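PDB 4M7O: iron-binding protein, which probably binds iron, most likely as a chelate, as the substrate-binding component of a bacterial uptake system. Local coordinates for residues 26-31 / 83-88; 32-37 / 257-262. All blocks are in the same frame, centred on the assembly; numbering follows the deposited sequence.

Interaction 1: 26-31 / 83-88; sequences ISLIPS and ILAHES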
loop_
_atom_site.group_PDB
_atom_site.type_symbol
_atom_site.label_atom_id
_atom_site.label_comp_id
_atom_site.label_asym_id
_atom_site.label_seq_id
_atom_site.Cartn_x
_atom_site.Cartn_y
_atom_site.Cartn_z
ATOM N N ILE A 26 -16.734 12.258 -2.525
ATOM C CA ILE A 26 -15.429 12.588 -3.076
ATOM C C ILE A 26 -14.393 11.659 -2.440
ATOM O O ILE A 26 -14.255 11.613 -1.214
ATOM C CB ILE A 26 -15.042 14.061 -2.840
ATOM C CG1 ILE A 26 -15.999 14.992 -3.593
ATOM C CG2 ILE A 26 -13.605 14.313 -3.269
ATOM C CD1 ILE A 26 -15.737 16.481 -3.368
ATOM N N SER A 27 -13.682 10.904 -3.274
ATOM C CA SER A 27 -12.655 9.972 -2.783
ATOM C C SER A 27 -11.268 10.503 -3.109
ATOM O O SER A 27 -10.977 10.796 -4.270
ATOM C CB SER A 27 -12.837 8.598 -3.409
ATOM O OG SER A 27 -11.871 7.682 -2.906
ATOM N N LEU A 28 -10.411 10.609 -2.091
ATOM C CA LEU A 28 -9.136 11.319 -2.221
ATOM C C LEU A 28 -7.876 10.456 -2.262
ATOM O O LEU A 28 -6.754 10.991 -2.289
ATOM C CB LEU A 28 -8.997 12.379 -1.121
ATOM C CG LEU A 28 -9.983 13.545 -1.265
ATOM C CD1 LEU A 28 -9.652 14.687 -0.285
ATOM C CD2 LEU A 28 -9.992 14.042 -2.697
ATOM N N ILE A 29 -8.039 9.136 -2.268
ATOM C CA ILE A 29 -6.881 8.254 -2.390
ATOM C C ILE A 29 -7.316 7.011 -3.164
ATOM O O ILE A 29 -8.453 6.562 -3.018
ATOM C CB ILE A 29 -6.255 7.939 -0.986
ATOM C CG1 ILE A 29 -4.776 7.506 -1.109
ATOM C CG2 ILE A 29 -7.087 6.897 -0.236
ATOM C CD1 ILE A 29 -3.940 7.753 0.141
ATOM N N PRO A 30 -6.443 6.481 -4.040
ATOM C CA PRO A 30 -6.944 5.407 -4.909
ATOM C C PRO A 30 -7.489 4.184 -4.167
ATOM O O PRO A 30 -8.502 3.672 -4.617
ATOM C CB PRO A 30 -5.724 5.049 -5.765
ATOM C CG PRO A 30 -4.921 6.345 -5.810
ATOM C CD PRO A 30 -5.073 6.897 -4.411
ATOM N N SER A 31 -6.887 3.747 -3.058
ATOM C CA SER A 31 -7.438 2.588 -2.343
ATOM C C SER A 31 -8.908 2.800 -1.940
ATOM O O SER A 31 -9.742 1.901 -2.113
ATOM C CB SER A 31 -6.583 2.202 -1.132
ATOM O OG SER A 31 -6.327 3.323 -0.308
ATOM N N ILE A 83 -16.632 13.146 2.041
ATOM C CA ILE A 83 -15.276 13.160 1.503
ATOM C C ILE A 83 -14.482 12.079 2.207
ATOM O O ILE A 83 -14.199 12.170 3.410
ATOM C CB ILE A 83 -14.562 14.491 1.718
ATOM C CG1 ILE A 83 -15.337 15.627 1.051
ATOM C CG2 ILE A 83 -13.126 14.416 1.184
ATOM C CD1 ILE A 83 -14.817 16.993 1.433
ATOM N N LEU A 84 -14.111 11.060 1.444
ATOM C CA LEU A 84 -13.492 9.891 2.019
ATOM C C LEU A 84 -11.989 9.981 1.777
ATOM O O LEU A 84 -11.498 9.683 0.673
ATOM C CB LEU A 84 -14.090 8.635 1.380
ATOM C CG LEU A 84 -13.688 7.315 2.032
ATOM C CD1 LEU A 84 -14.078 7.319 3.491
ATOM C CD2 LEU A 84 -14.326 6.137 1.293
ATOM N N ALA A 85 -11.261 10.388 2.814
ATOM C CA ALA A 85 -9.818 10.582 2.707
ATOM C C ALA A 85 -9.078 9.496 3.479
ATOM O O ALA A 85 -9.679 8.523 3.928
ATOM C CB ALA A 85 -9.415 11.967 3.213
ATOM N N HIS A 86 -7.775 9.684 3.653
ATOM C CA HIS A 86 -6.921 8.661 4.247
ATOM C C HIS A 86 -6.134 9.254 5.401
ATOM O O HIS A 86 -5.784 10.440 5.361
ATOM C CB HIS A 86 -5.960 8.166 3.178
ATOM C CG HIS A 86 -5.382 6.817 3.449
ATOM N ND1 HIS A 86 -4.069 6.632 3.822
ATOM C CD2 HIS A 86 -5.928 5.576 3.373
ATOM C CE1 HIS A 86 -3.831 5.341 3.974
ATOM N NE2 HIS A 86 -4.946 4.680 3.705
ATOM N N GLU A 87 -5.847 8.444 6.423
ATOM C CA GLU A 87 -5.058 8.904 7.568
ATOM C C GLU A 87 -3.740 9.526 7.119
ATOM O O GLU A 87 -3.295 10.503 7.699
ATOM C CB GLU A 87 -4.800 7.755 8.557
ATOM C CG GLU A 87 -4.157 8.191 9.865
ATOM C CD GLU A 87 -3.763 7.021 10.756
ATOM O OE1 GLU A 87 -4.076 5.856 10.411
ATOM O OE2 GLU A 87 -3.132 7.268 11.807
ATOM N N SER A 88 -3.136 8.991 6.062
ATOM C CA SER A 88 -1.845 9.513 5.591
ATOM C C SER A 88 -1.913 10.966 5.100
ATOM O O SER A 88 -0.875 11.599 4.896
ATOM C CB SER A 88 -1.261 8.621 4.487
ATOM O OG SER A 88 -2.131 8.554 3.367
#
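Leu28 and Ile83 meet at the apolar centre of this contact, with Leu28 CD1 lying 3.8 Å from Ile83 CG2. Leu28 CG stands anti to its own carbonyl carbon (chi1 -68°), and it too touches Ile83 CG2. Ile26 lies on the same face of the sheet as Ile83, and helix 94-102 covers this side through Leu97, which touches Leu28, Ile83 and Ala85. The backbones run as neighbouring parallel strands, Ile26 paired with Ile83 and Ser27 with Leu84. Two backbone bonds are consistent with this register: Leu84 N to Ile26 O at 2.7 Å, and Leu28 N to Leu84 O at 3.1 Å. On the other face sit Ser27 and Leu84; Ser27 OG bonds to Thr33 OG1 instead of reaching across.

Beyond Leu28 and Ala85 the CA atoms move farther apart, and Ile29 packs against His86. Its CD1 is 3.7 Å from His86 CB and equally near CG, while CG2 approaches CB and CD2; the approach to the ring is oblique. Farther out, at the more polar edge, His86 ND1 and Ser88 OG share a hydrogen bond of 2.8 Å, and the backbone N of Ser88 adds a weak bond to the same nitrogen. The side chain of Gln89 links the two segments, accepting from His86 N and donating to Leu28 O.

With ND1 held twice by Ser88, and with Ile29 CD1 and CG2 bearing on CB and the ring, rotation of the imidazole should be restrained from both its polar and its apolar contacts.

Interaction 2: 32-37 / 257-262; sequences NTEILY and VSRPGP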
loop_
_atom_site.group_PDB
_atom_site.type_symbol
_atom_site.label_atom_id
_atom_site.label_comp_id
_atom_site.label_asym_id
_atom_site.label_seq_id
_atom_site.Cartn_x
_atom_site.Cartn_y
_atom_site.Cartn_z
ATOM N N ASN A 32 -9.220 3.983 -1.417
ATOM C CA ASN A 32 -10.603 4.364 -1.120
ATOM C C ASN A 32 -11.505 4.215 -2.339
ATOM O O ASN A 32 -12.593 3.632 -2.258
ATOM C CB ASN A 32 -10.670 5.809 -0.610
ATOM C CG ASN A 32 -10.248 5.935 0.844
ATOM O OD1 ASN A 32 -9.921 4.937 1.496
ATOM N ND2 ASN A 32 -10.258 7.166 1.363
ATOM N N THR A 33 -11.049 4.733 -3.472
ATOM C CA THR A 33 -11.865 4.680 -4.682
ATOM C C THR A 33 -12.113 3.242 -5.102
ATOM O O THR A 33 -13.230 2.893 -5.480
ATOM C CB THR A 33 -11.205 5.426 -5.825
ATOM O OG1 THR A 33 -10.991 6.797 -5.440
ATOM C CG2 THR A 33 -12.093 5.393 -7.079
ATOM N N GLU A 34 -11.085 2.397 -5.013
ATOM C CA GLU A 34 -11.232 1.005 -5.428
ATOM C C GLU A 34 -12.259 0.286 -4.563
ATOM O O GLU A 34 -13.063 -0.497 -5.066
ATOM C CB GLU A 34 -9.878 0.281 -5.379
ATOM C CG GLU A 34 -8.893 0.762 -6.433
ATOM C CD GLU A 34 -7.687 -0.164 -6.566
ATOM O OE1 GLU A 34 -7.861 -1.405 -6.455
ATOM O OE2 GLU A 34 -6.567 0.352 -6.788
ATOM N N ILE A 35 -12.224 0.563 -3.262
ATOM C CA ILE A 35 -13.109 -0.082 -2.307
ATOM C C ILE A 35 -14.559 0.357 -2.538
ATOM O O ILE A 35 -15.477 -0.467 -2.502
ATOM C CB ILE A 35 -12.702 0.261 -0.859
ATOM C CG1 ILE A 35 -11.326 -0.337 -0.528
ATOM C CG2 ILE A 35 -13.760 -0.224 0.128
ATOM C CD1 ILE A 35 -10.738 0.186 0.770
ATOM N N LEU A 36 -14.761 1.655 -2.754
ATOM C CA LEU A 36 -16.095 2.197 -3.031
ATOM C C LEU A 36 -16.726 1.526 -4.240
ATOM O O LEU A 36 -17.912 1.186 -4.221
ATOM C CB LEU A 36 -16.027 3.714 -3.254
ATOM C CG LEU A 36 -15.838 4.534 -1.980
ATOM C CD1 LEU A 36 -15.554 6.014 -2.310
ATOM C CD2 LEU A 36 -17.100 4.393 -1.116
ATOM N N TYR A 37 -15.937 1.340 -5.296
ATOM C CA TYR A 37 -16.436 0.687 -6.503
ATOM C C TYR A 37 -16.791 -0.761 -6.192
ATOM O O TYR A 37 -17.815 -1.253 -6.658
ATOM C CB TYR A 37 -15.405 0.758 -7.638
ATOM C CG TYR A 37 -15.641 1.879 -8.627
ATOM C CD1 TYR A 37 -15.181 3.160 -8.380
ATOM C CD2 TYR A 37 -16.312 1.648 -9.818
ATOM C CE1 TYR A 37 -15.370 4.165 -9.284
ATOM C CE2 TYR A 37 -16.522 2.663 -10.722
ATOM C CZ TYR A 37 -16.049 3.918 -10.450
ATOM O OH TYR A 37 -16.255 4.942 -11.339
ATOM N N VAL A 257 2.405 -2.302 -4.657
ATOM C CA VAL A 257 2.166 -3.613 -4.052
ATOM C C VAL A 257 1.514 -3.547 -2.676
ATOM O O VAL A 257 0.783 -4.460 -2.299
ATOM C CB VAL A 257 3.433 -4.496 -3.992
ATOM C CG1 VAL A 257 4.086 -4.524 -5.335
ATOM C CG2 VAL A 257 4.375 -3.980 -2.950
ATOM N N SER A 258 1.762 -2.475 -1.930
ATOM C CA SER A 258 1.195 -2.375 -0.595
ATOM C C SER A 258 -0.066 -1.510 -0.567
ATOM O O SER A 258 -0.505 -1.088 0.504
ATOM C CB SER A 258 2.233 -1.855 0.412
ATOM O OG SER A 258 2.487 -0.474 0.247
ATOM N N ARG A 259 -0.654 -1.248 -1.732
ATOM C CA ARG A 259 -1.873 -0.443 -1.757
ATOM C C ARG A 259 -2.970 -1.172 -0.990
ATOM O O ARG A 259 -3.349 -2.298 -1.355
ATOM C CB ARG A 259 -2.342 -0.167 -3.186
ATOM C CG ARG A 259 -3.616 0.689 -3.244
ATOM C CD ARG A 259 -4.049 0.946 -4.676
ATOM N NE ARG A 259 -3.088 1.762 -5.420
ATOM C CZ ARG A 259 -3.340 2.304 -6.613
ATOM N NH1 ARG A 259 -4.517 2.101 -7.212
ATOM N NH2 ARG A 259 -2.420 3.046 -7.214
ATOM N N PRO A 260 -3.486 -0.542 0.080
ATOM C CA PRO A 260 -4.451 -1.251 0.930
ATOM C C PRO A 260 -5.850 -1.327 0.312
ATOM O O PRO A 260 -6.817 -0.857 0.918
ATOM C CB PRO A 260 -4.467 -0.412 2.216
ATOM C CG PRO A 260 -4.084 0.991 1.750
ATOM C CD PRO A 260 -3.067 0.750 0.665
ATOM N N GLY A 261 -5.957 -1.929 -0.872
ATOM C CA GLY A 261 -7.242 -2.077 -1.531
ATOM C C GLY A 261 -7.601 -3.521 -1.842
ATOM O O GLY A 261 -6.957 -4.457 -1.365
ATOM N N PRO A 262 -8.642 -3.716 -2.654
ATOM C CA PRO A 262 -9.138 -5.053 -2.979
ATOM C C PRO A 262 -8.163 -5.881 -3.810
ATOM O O PRO A 262 -8.383 -7.085 -3.934
ATOM C CB PRO A 262 -10.392 -4.759 -3.810
ATOM C CG PRO A 262 -10.810 -3.377 -3.370
ATOM C CD PRO A 262 -9.515 -2.665 -3.198
#
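Two arginines converge on one carboxylate oxygen, Glu34 OE2: Arg259 NH1 at 2.7 Å across this contact, and Arg263 NH2 from just beyond it. The Arg259 bond is moderately bent, with an N-H...O angle of 153°. OE2 lies close to the guanidinium plane, yet the carboxylate and guanidinium planes are 64° apart, and Arg259 meets OE2 through NH1 in a single bond, not a coplanar bidentate pair. Arg259 bends at chi3 (-65°), which turns NE off the extended line of its chain. NH1 also pairs with Asp53 and NH2 with Glu256, a network that would be expected to favour the charged forms of these groups.

Beside the salt bridge, Pro262 CD rests 3.7 Å from Glu34 CB and 4.0 Å from Ile35 CG1, its ring crossing Ile35 at about a right angle. Pro260 is the centre of an inverse gamma turn, and Gly261 N bonds to Arg259 O at 2.7 Å, bringing the chain round between the arginine and Pro262.

The contact joins helix 30-38 to the loop between helices 254-257 and 264-275, while helix 116-129 packs against Ile35 through Thr122, Phe123 and Ile126 and against Pro260 through Thr119.

Interactions 1 and 2 are centred about 10 Å apart and share helix 30-38, which follows strand 25-27 after the short link Leu28-Ile29. Direct bonds connect them: besides the hydroxyl pair of Ser27 and Thr33, Asn32 ND2 bonds to Ala85 O and, weakly, to Leu84 O at 2.9 Å. Pro30 CB also packs 3.5 Å from Arg259 NH1. Together they connect the paired strands of 26-31 / 83-88, by way of helix 30-38, to the loop 257-262, far away in sequence. In periplasmic binding proteins of this family the ligand typically lies in a cleft between two lobes.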